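ESSC (Geobacillus thermodenitrificans, PDB 5FWH) is a component of the bacterial type VII secretion apparatus, probably an FtsK/SpoIIIE-type ATPase, represented here by its N-terminal forkhead-associated (FHA) domain. Local coordinates at residues 164-168 with 178-184. Numbering follows the deposited sequence.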
loop_
_atom_site.group_PDB
_atom_site.type_symbol
_atom_site.label_atom_id
_atom_site.label_comp_id
_atom_site.label_asym_id
_atom_site.label_seq_id
_atom_site.Cartn_x
_atom_site.Cartn_y
_atom_site.Cartn_z
ATOM N N PRO A 164 1.980 2.701 1.796
ATOM C CA PRO A 164 2.739 1.656 2.531
ATOM C C PRO A 164 2.011 1.008 3.676
ATOM O O PRO A 164 1.521 1.651 4.645
ATOM C CB PRO A 164 4.001 2.387 2.988
ATOM C CG PRO A 164 4.250 3.209 1.779
ATOM C CD PRO A 164 2.899 3.754 1.349
ATOM N N TYR A 165 1.900 -0.298 3.460
ATOM C CA TYR A 165 1.291 -1.304 4.358
ATOM C C TYR A 165 -0.241 -1.371 4.416
ATOM O O TYR A 165 -0.762 -2.194 5.118
ATOM C CB TYR A 165 1.912 -1.257 5.751
ATOM C CG TYR A 165 3.383 -0.981 5.799
ATOM C CD1 TYR A 165 4.264 -1.832 5.226
ATOM C CD2 TYR A 165 3.872 0.178 6.396
ATOM C CE1 TYR A 165 5.615 -1.564 5.242
ATOM C CE2 TYR A 165 5.219 0.463 6.426
ATOM C CZ TYR A 165 6.084 -0.414 5.839
ATOM O OH TYR A 165 7.410 -0.158 5.817
HETATM N N MSE A 166 -0.996 -0.558 3.691
HETATM C CA MSE A 166 -2.473 -0.665 3.792
HETATM C C MSE A 166 -3.194 -0.620 2.434
HETATM O O MSE A 166 -2.673 -0.063 1.518
HETATM C CB MSE A 166 -2.847 0.501 4.699
HETATM C CG MSE A 166 -2.562 0.352 6.243
HETATM SE SE MSE A 166 -3.566 1.856 7.061
HETATM C CE MSE A 166 -5.171 0.846 7.548
ATOM N N GLN A 167 -4.393 -1.170 2.322
ATOM C CA GLN A 167 -5.257 -0.994 1.137
ATOM C C GLN A 167 -6.670 -0.760 1.525
ATOM O O GLN A 167 -7.135 -1.349 2.504
ATOM C CB GLN A 167 -5.299 -2.234 0.329
ATOM C CG GLN A 167 -3.973 -2.651 -0.186
ATOM C CD GLN A 167 -4.062 -4.089 -0.623
ATOM O OE1 GLN A 167 -3.331 -4.971 -0.100
ATOM N NE2 GLN A 167 -5.036 -4.353 -1.541
ATOM N N PHE A 168 -7.345 0.123 0.773
ATOM C CA PHE A 168 -8.737 0.520 0.987
ATOM C C PHE A 168 -9.488 0.303 -0.295
ATOM O O PHE A 168 -9.038 0.788 -1.344
ATOM C CB PHE A 168 -8.858 1.982 1.348
ATOM C CG PHE A 168 -8.010 2.397 2.535
ATOM C CD1 PHE A 168 -6.667 2.652 2.369
ATOM C CD2 PHE A 168 -8.576 2.576 3.763
ATOM C CE1 PHE A 168 -5.866 3.070 3.421
ATOM C CE2 PHE A 168 -7.789 2.916 4.852
ATOM C CZ PHE A 168 -6.435 3.173 4.662
ATOM N N VAL A 178 -10.708 -2.630 4.302
ATOM C CA VAL A 178 -9.376 -2.179 4.641
ATOM C C VAL A 178 -8.436 -3.331 4.908
ATOM O O VAL A 178 -8.783 -4.152 5.718
ATOM C CB VAL A 178 -9.447 -1.326 5.909
ATOM C CG1 VAL A 178 -8.040 -0.826 6.286
ATOM C CG2 VAL A 178 -10.449 -0.224 5.659
ATOM N N THR A 179 -7.285 -3.441 4.233
ATOM C CA THR A 179 -6.372 -4.565 4.511
ATOM C C THR A 179 -5.086 -3.970 4.999
ATOM O O THR A 179 -4.670 -2.937 4.498
ATOM C CB THR A 179 -6.156 -5.464 3.299
ATOM O OG1 THR A 179 -7.447 -5.900 2.902
ATOM C CG2 THR A 179 -5.312 -6.690 3.647
ATOM N N SER A 180 -4.489 -4.633 5.975
ATOM C CA SER A 180 -3.425 -4.057 6.750
ATOM C C SER A 180 -2.630 -5.157 7.374
ATOM O O SER A 180 -3.175 -6.149 7.807
ATOM C CB SER A 180 -3.993 -3.257 7.900
ATOM O OG SER A 180 -2.966 -2.630 8.617
ATOM N N SER A 181 -1.345 -4.918 7.510
ATOM C CA SER A 181 -0.492 -5.784 8.304
ATOM C C SER A 181 -0.639 -5.570 9.796
ATOM O O SER A 181 -0.149 -6.378 10.518
ATOM C CB SER A 181 0.989 -5.704 7.864
ATOM O OG SER A 181 1.284 -4.497 7.170
ATOM N N GLU A 182 -1.315 -4.529 10.265
ATOM C CA GLU A 182 -1.591 -4.392 11.704
ATOM C C GLU A 182 -3.083 -4.421 11.899
ATOM O O GLU A 182 -3.821 -4.189 10.929
ATOM C CB GLU A 182 -1.091 -3.066 12.230
ATOM C CG GLU A 182 0.136 -2.528 11.531
ATOM C CD GLU A 182 0.780 -1.359 12.271
ATOM O OE1 GLU A 182 0.184 -0.844 13.251
ATOM O OE2 GLU A 182 1.903 -0.952 11.872
ATOM N N GLU A 183 -3.530 -4.673 13.138
ATOM C CA GLU A 183 -4.926 -4.440 13.494
ATOM C C GLU A 183 -5.275 -2.929 13.233
ATOM O O GLU A 183 -4.482 -1.978 13.498
ATOM C CB GLU A 183 -5.298 -4.887 14.941
ATOM C CG GLU A 183 -5.514 -6.399 15.177
ATOM C CD GLU A 183 -6.946 -6.798 15.597
ATOM O OE1 GLU A 183 -7.908 -6.637 14.806
ATOM O OE2 GLU A 183 -7.139 -7.294 16.728
ATOM N N VAL A 184 -6.435 -2.734 12.634
ATOM C CA VAL A 184 -6.912 -1.423 12.308
ATOM C C VAL A 184 -7.753 -0.959 13.484
ATOM O O VAL A 184 -8.526 -1.725 14.018
ATOM C CB VAL A 184 -7.793 -1.512 11.069
ATOM C CG1 VAL A 184 -8.448 -0.191 10.785
ATOM C CG2 VAL A 184 -6.913 -1.919 9.900
HETATM O O HOH W 1 -2.422 -4.493 2.527
HETATM O O HOH W 2 -8.751 -4.081 1.338
#
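Q167 and T179 form an antiparallel hydrogen-bonded pair. Q167 N donates to T179 O at 2.8 Å, and T179 N returns a bond to Q167 O at 2.7 Å. M166 with S180 and F168 with V178 make the non-hydrogen-bonded pairs on either side.

M166, F168, V178 and S180 share one face of this hairpin. M166 is selenomethionine. The M166 chain turns about its CG-SE bond (chi3 97°), which brings M166 CE to 3.6 Å from V178 CG1. M166 CE also meets V184 CG2 at 4.0 Å, from the residues that follow the strand. V178 CG2 packs obliquely by the F168 ring, 3.9 Å from F168 CD2.

S180 OG, anti to the backbone N (chi1 -177°), donates to E182 O at 2.9 Å. S180 OG also lies 3.8 Å from M166 CG. Replacing S180 by alanine removes the hydroxyl, which would probably leave E182 O without this donor and the turn after the strand less firmly held.

Q167 and T179 occupy the other face. Q167 OE1 takes a bond from Q3 NE2 and one from a water that also bonds T179 O weakly. Another water contacts T179 OG1 and, weakly, Q167 O.

Beyond the turn, E182 forms a salt bridge with R72, and Y96 OH bonds E183 OE1. I116 and the edge-to-face ring pair of F168 with F123 extend the apolar face. The hairpin of strands 166-170 and 175-180 lies inside an antiparallel sheet of the FHA-type beta fold, between strands 161-163 and 94-99.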